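Redox-sensing transcriptional repressor rex (Thermoanaerobacter ethanolicus, PDB 3WG9) probably represses transcription as a homodimer in response to the cellular NADH/NAD(+) redox state, pairing a winged-helix DNA-binding domain with a Rossmann domain. Local coordinates at residues N111-N119 against V130-F141. Sequence-based numbering, arbitrary orientation.
Sequences NLKGIFDIN and VEVMDVETVEDF
I115 and D117 bind strand 132-134 in parallel register: M133 N donates to I115 O (2.7 Å) and M133 O accepts from D117 N (3.0 Å), while the axes of strand segments 111-117 and 132-134 are inclined at 51°. Between these bonds the strand sends F116 to one face of the sheet, where a large flat ring can fill the space under helix 138-144. V138 CG2 sits over the ring centre, 3.7 Å from the centroid of F116, a CH-pi contact suited to a compact branched residue. F141, whose CG points away from the backbone N (chi1 -175°), turns a ring face to the edge of F116, a T-shaped pair with planes at 69° and F116 CZ 3.5 Å from F141 CG. Here the edge strand of a Rossmann-type sheet joins its neighbour, whose C-terminal end carries D117, an NAD(H)-binding residue. M133 CB touches F116 CE1, and SD lies obliquely to the ring, a Met-aromatic contact that a flexible thioether can make. Replacing F116 by alanine would probably take away the face under V138 CG2 and the edge that meets F141, opening a gap beneath the helix. D117 OD2 closes an Asx turn with N119 N (2.8 Å), and OD1 accepts from A92 N in what is probably the dinucleotide-binding glycine-rich loop, tasks a short carboxylate suits. On the face opposite F116 and M133, V132 CG2 meets I115 CG2, beta-branched side chains that suit an extended backbone; V130, just before the strand, reaches I115 CG1 with its CG1 at 3.7 Å.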
ATOM      1  N   ASN B 111      -0.395  17.940   6.874  1.00 40.92           N
ATOM      2  CA  ASN B 111      -0.023  19.231   6.350  1.00 41.48           C
ATOM      3  C   ASN B 111       1.416  19.273   5.875  1.00 39.73           C
ATOM      4  O   ASN B 111       2.328  19.331   6.693  1.00 37.21           O
ATOM      5  CB  ASN B 111      -0.320  20.292   7.409  1.00 43.86           C
ATOM      6  CG  ASN B 111      -1.830  20.480   7.637  1.00 50.19           C
ATOM      7  OD1 ASN B 111      -2.271  20.749   8.751  1.00 59.81           O
ATOM      8  ND2 ASN B 111      -2.619  20.305   6.584  1.00 53.29           N
ATOM      9  N   LEU B 112       1.622  19.236   4.564  1.00 36.65           N
ATOM     10  CA  LEU B 112       2.971  19.188   4.026  1.00 38.24           C
ATOM     11  C   LEU B 112       3.705  20.531   4.204  1.00 40.41           C
ATOM     12  O   LEU B 112       3.265  21.510   3.620  1.00 37.70           O
ATOM     13  CB  LEU B 112       2.944  18.853   2.524  1.00 40.40           C
ATOM     14  CG  LEU B 112       4.327  18.723   1.861  1.00 36.47           C
ATOM     15  CD1 LEU B 112       5.117  17.513   2.399  1.00 31.42           C
ATOM     16  CD2 LEU B 112       4.171  18.542   0.342  1.00 39.24           C
ATOM     17  N   LYS B 113       4.838  20.547   4.920  1.00 38.76           N
ATOM     18  CA  LYS B 113       5.577  21.787   5.245  1.00 39.66           C
ATOM     19  C   LYS B 113       6.796  22.049   4.395  1.00 38.06           C
ATOM     20  O   LYS B 113       7.309  23.156   4.392  1.00 38.51           O
ATOM     21  CB  LYS B 113       6.008  21.793   6.711  1.00 38.26           C
ATOM     22  CG  LYS B 113       4.883  21.694   7.651  1.00 41.90           C
ATOM     23  CD  LYS B 113       3.909  22.837   7.444  1.00 48.89           C
ATOM     24  CE  LYS B 113       2.640  22.516   8.173  1.00 53.02           C
ATOM     25  NZ  LYS B 113       1.777  23.704   8.418  1.00 60.70           N
ATOM     26  N   GLY B 114       7.309  21.036   3.700  1.00 36.76           N
ATOM     27  CA  GLY B 114       8.538  21.213   2.946  1.00 35.62           C
ATOM     28  C   GLY B 114       8.864  19.933   2.206  1.00 36.64           C
ATOM     29  O   GLY B 114       8.408  18.841   2.604  1.00 32.96           O
ATOM     30  N   ILE B 115       9.619  20.096   1.125  1.00 34.62           N
ATOM     31  CA  ILE B 115      10.143  19.024   0.324  1.00 35.41           C
ATOM     32  C   ILE B 115      11.649  19.206   0.232  1.00 35.12           C
ATOM     33  O   ILE B 115      12.146  20.329   0.111  1.00 38.47           O
ATOM     34  CB  ILE B 115       9.504  19.031  -1.109  1.00 37.51           C
ATOM     35  CG1 ILE B 115       7.997  18.818  -1.080  1.00 41.62           C
ATOM     36  CG2 ILE B 115      10.203  18.071  -2.099  1.00 37.56           C
ATOM     37  CD1 ILE B 115       7.427  19.027  -2.510  1.00 44.73           C
ATOM     38  N   PHE B 116      12.382  18.120   0.330  1.00 33.50           N
ATOM     39  CA  PHE B 116      13.835  18.148   0.429  1.00 34.85           C
ATOM     40  C   PHE B 116      14.459  17.279  -0.656  1.00 38.18           C
ATOM     41  O   PHE B 116      13.942  16.199  -1.023  1.00 37.24           O
ATOM     42  CB  PHE B 116      14.259  17.720   1.833  1.00 33.82           C
ATOM     43  CG  PHE B 116      13.780  18.687   2.887  1.00 32.92           C
ATOM     44  CD1 PHE B 116      14.613  19.735   3.319  1.00 33.88           C
ATOM     45  CD2 PHE B 116      12.460  18.634   3.344  1.00 30.18           C
ATOM     46  CE1 PHE B 116      14.162  20.692   4.220  1.00 33.17           C
ATOM     47  CE2 PHE B 116      11.998  19.554   4.232  1.00 29.47           C
ATOM     48  CZ  PHE B 116      12.861  20.601   4.694  1.00 32.79           C
ATOM     49  N   ASP B 117      15.582  17.774  -1.174  1.00 37.82           N
ATOM     50  CA  ASP B 117      16.283  17.047  -2.218  1.00 42.75           C
ATOM     51  C   ASP B 117      17.780  17.368  -2.219  1.00 43.54           C
ATOM     52  O   ASP B 117      18.232  18.347  -1.580  1.00 43.43           O
ATOM     53  CB  ASP B 117      15.633  17.330  -3.582  1.00 41.41           C
ATOM     54  CG  ASP B 117      16.014  16.296  -4.628  1.00 45.41           C
ATOM     55  OD1 ASP B 117      15.300  15.267  -4.754  1.00 42.81           O
ATOM     56  OD2 ASP B 117      17.063  16.548  -5.293  1.00 49.35           O
ATOM     57  N   ILE B 118      18.550  16.478  -2.829  1.00 45.54           N
ATOM     58  CA  ILE B 118      20.001  16.598  -2.807  1.00 48.47           C
ATOM     59  C   ILE B 118      20.527  17.430  -3.988  1.00 51.30           C
ATOM     60  O   ILE B 118      21.687  17.845  -4.008  1.00 51.31           O
ATOM     61  CB  ILE B 118      20.610  15.161  -2.768  1.00 50.46           C
ATOM     62  CG1 ILE B 118      22.086  15.127  -2.394  1.00 55.56           C
ATOM     63  CG2 ILE B 118      20.385  14.377  -4.075  1.00 52.10           C
ATOM     64  CD1 ILE B 118      22.814  13.971  -3.133  1.00 63.91           C
ATOM     65  N   ASN B 119      19.681  17.607  -4.993  1.00 51.99           N
ATOM     66  CA  ASN B 119      20.049  18.330  -6.225  1.00 54.37           C
ATOM     67  C   ASN B 119      19.975  19.865  -6.134  1.00 55.51           C
ATOM     68  O   ASN B 119      18.875  20.435  -6.175  1.00 54.66           O
ATOM     69  CB  ASN B 119      19.124  17.880  -7.330  1.00 52.89           C
ATOM     70  CG  ASN B 119      19.653  18.249  -8.705  1.00 58.52           C
ATOM     71  OD1 ASN B 119      20.561  19.053  -8.827  1.00 64.26           O
ATOM     72  ND2 ASN B 119      19.057  17.700  -9.722  1.00 53.96           N
ATOM     73  N   VAL B 130       4.920  24.533  -2.444  1.00 60.74           N
ATOM     74  CA  VAL B 130       5.759  24.060  -1.341  1.00 54.85           C
ATOM     75  C   VAL B 130       7.175  24.124  -1.883  1.00 52.80           C
ATOM     76  O   VAL B 130       7.473  23.607  -2.975  1.00 52.76           O
ATOM     77  CB  VAL B 130       5.369  22.603  -0.936  1.00 53.82           C
ATOM     78  CG1 VAL B 130       6.381  22.018   0.012  1.00 49.80           C
ATOM     79  CG2 VAL B 130       4.006  22.588  -0.298  1.00 53.38           C
ATOM     80  N   GLU B 131       8.040  24.805  -1.166  1.00 49.20           N
ATOM     81  CA  GLU B 131       9.407  24.968  -1.637  1.00 49.44           C
ATOM     82  C   GLU B 131      10.221  23.694  -1.522  1.00 46.88           C
ATOM     83  O   GLU B 131      10.086  22.901  -0.557  1.00 47.27           O
ATOM     84  CB  GLU B 131      10.109  26.067  -0.864  1.00 50.67           C
ATOM     85  CG  GLU B 131      11.099  26.842  -1.730  1.00 57.60           C
ATOM     86  CD  GLU B 131      12.152  27.567  -0.888  1.00 65.91           C
ATOM     87  OE1 GLU B 131      13.305  27.652  -1.368  1.00 68.85           O
ATOM     88  OE2 GLU B 131      11.846  28.000   0.264  1.00 67.28           O
ATOM     89  N   VAL B 132      10.995  23.422  -2.553  1.00 43.62           N
ATOM     90  CA  VAL B 132      11.982  22.379  -2.456  1.00 41.80           C
ATOM     91  C   VAL B 132      13.179  22.975  -1.786  1.00 42.21           C
ATOM     92  O   VAL B 132      13.673  24.038  -2.246  1.00 43.10           O
ATOM     93  CB  VAL B 132      12.337  21.802  -3.867  1.00 41.32           C
ATOM     94  CG1 VAL B 132      13.536  20.804  -3.768  1.00 41.99           C
ATOM     95  CG2 VAL B 132      11.095  21.136  -4.472  1.00 40.74           C
ATOM     96  N   MET B 133      13.724  22.305  -0.773  1.00 40.24           N
ATOM     97  CA  MET B 133      14.894  22.866  -0.066  1.00 40.42           C
ATOM     98  C   MET B 133      16.011  21.833  -0.030  1.00 41.86           C
ATOM     99  O   MET B 133      15.739  20.650  -0.193  1.00 38.47           O
ATOM    100  CB  MET B 133      14.510  23.245   1.360  1.00 40.10           C
ATOM    101  CG  MET B 133      13.558  24.418   1.445  1.00 41.95           C
ATOM    102  SD  MET B 133      12.812  24.540   3.092  1.00 47.10           S
ATOM    103  CE  MET B 133      11.760  25.967   2.879  1.00 48.46           C
ATOM    104  N   ASP B 134      17.267  22.264   0.178  1.00 41.12           N
ATOM    105  CA  ASP B 134      18.419  21.365   0.345  1.00 42.23           C
ATOM    106  C   ASP B 134      18.206  20.488   1.582  1.00 40.04           C
ATOM    107  O   ASP B 134      17.956  20.990   2.668  1.00 39.24           O
ATOM    108  CB  ASP B 134      19.706  22.197   0.531  1.00 43.74           C
ATOM    109  CG  ASP B 134      20.988  21.369   0.641  1.00 49.37           C
ATOM    110  OD1 ASP B 134      21.008  20.116   0.621  1.00 47.14           O
ATOM    111  OD2 ASP B 134      22.051  22.030   0.735  1.00 54.61           O
ATOM    112  N   VAL B 135      18.254  19.181   1.355  1.00 38.49           N
ATOM    113  CA  VAL B 135      18.192  18.150   2.369  1.00 39.14           C
ATOM    114  C   VAL B 135      19.261  18.414   3.455  1.00 39.23           C
ATOM    115  O   VAL B 135      19.100  17.989   4.573  1.00 37.80           O
ATOM    116  CB  VAL B 135      18.318  16.746   1.727  1.00 37.78           C
ATOM    117  CG1 VAL B 135      19.776  16.397   1.435  1.00 41.97           C
ATOM    118  CG2 VAL B 135      17.698  15.635   2.676  1.00 41.17           C
ATOM    119  N   GLU B 136      20.362  19.113   3.155  1.00 41.93           N
ATOM    120  CA  GLU B 136      21.316  19.424   4.262  1.00 42.48           C
ATOM    121  C   GLU B 136      20.674  20.350   5.324  1.00 40.60           C
ATOM    122  O   GLU B 136      21.203  20.485   6.422  1.00 41.86           O
ATOM    123  CB  GLU B 136      22.644  20.039   3.749  1.00 45.64           C
ATOM    124  CG  GLU B 136      23.649  18.984   3.181  1.00 49.24           C
ATOM    125  CD  GLU B 136      23.960  17.807   4.126  1.00 52.16           C
ATOM    126  OE1 GLU B 136      23.677  16.671   3.707  1.00 57.41           O
ATOM    127  OE2 GLU B 136      24.445  17.990   5.266  1.00 55.02           O
ATOM    128  N   THR B 137      19.555  21.020   5.022  1.00 39.04           N
ATOM    129  CA  THR B 137      18.910  21.864   6.050  1.00 37.93           C
ATOM    130  C   THR B 137      17.780  21.149   6.806  1.00 35.63           C
ATOM    131  O   THR B 137      17.062  21.767   7.591  1.00 33.96           O
ATOM    132  CB  THR B 137      18.292  23.122   5.466  1.00 38.45           C
ATOM    133  OG1 THR B 137      17.268  22.761   4.521  1.00 41.90           O
ATOM    134  CG2 THR B 137      19.391  23.921   4.744  1.00 44.02           C
ATOM    135  N   VAL B 138      17.580  19.865   6.523  1.00 33.02           N
ATOM    136  CA  VAL B 138      16.330  19.266   7.004  1.00 32.02           C
ATOM    137  C   VAL B 138      16.295  19.138   8.546  1.00 31.60           C
ATOM    138  O   VAL B 138      15.240  19.223   9.161  1.00 29.71           O
ATOM    139  CB  VAL B 138      16.045  17.908   6.273  1.00 33.30           C
ATOM    140  CG1 VAL B 138      17.070  16.819   6.767  1.00 29.57           C
ATOM    141  CG2 VAL B 138      14.595  17.476   6.505  1.00 30.73           C
ATOM    142  N   GLU B 139      17.430  18.901   9.178  1.00 30.76           N
ATOM    143  CA  GLU B 139      17.402  18.689  10.620  1.00 35.22           C
ATOM    144  C   GLU B 139      16.953  19.945  11.355  1.00 36.50           C
ATOM    145  O   GLU B 139      16.126  19.907  12.262  1.00 35.30           O
ATOM    146  CB  GLU B 139      18.784  18.246  11.102  1.00 35.53           C
ATOM    147  CG  GLU B 139      19.061  16.817  10.670  1.00 34.81           C
ATOM    148  CD  GLU B 139      20.486  16.434  10.947  1.00 40.47           C
ATOM    149  OE1 GLU B 139      20.870  16.430  12.136  1.00 35.53           O
ATOM    150  OE2 GLU B 139      21.208  16.125   9.988  1.00 38.06           O
ATOM    151  N   ASP B 140      17.524  21.068  10.935  1.00 37.76           N
ATOM    152  CA  ASP B 140      17.106  22.341  11.488  1.00 40.40           C
ATOM    153  C   ASP B 140      15.605  22.589  11.215  1.00 38.31           C
ATOM    154  O   ASP B 140      14.863  23.024  12.081  1.00 35.61           O
ATOM    155  CB  ASP B 140      17.952  23.462  10.886  1.00 42.57           C
ATOM    156  CG  ASP B 140      17.558  24.834  11.448  1.00 51.12           C
ATOM    157  OD1 ASP B 140      18.037  25.201  12.545  1.00 55.79           O
ATOM    158  OD2 ASP B 140      16.748  25.531  10.784  1.00 58.05           O
ATOM    159  N   PHE B 141      15.162  22.247  10.013  1.00 34.64           N
ATOM    160  CA  PHE B 141      13.792  22.538   9.614  1.00 33.65           C
ATOM    161  C   PHE B 141      12.821  21.734  10.498  1.00 32.53           C
ATOM    162  O   PHE B 141      11.765  22.238  10.919  1.00 32.26           O
ATOM    163  CB  PHE B 141      13.597  22.164   8.141  1.00 33.31           C
ATOM    164  CG  PHE B 141      12.263  22.543   7.604  1.00 34.49           C
ATOM    165  CD1 PHE B 141      12.083  23.772   6.968  1.00 38.24           C
ATOM    166  CD2 PHE B 141      11.179  21.656   7.721  1.00 32.91           C
ATOM    167  CE1 PHE B 141      10.837  24.126   6.456  1.00 37.29           C
ATOM    168  CE2 PHE B 141       9.925  21.999   7.236  1.00 32.96           C
ATOM    169  CZ  PHE B 141       9.751  23.236   6.601  1.00 40.62           C
TER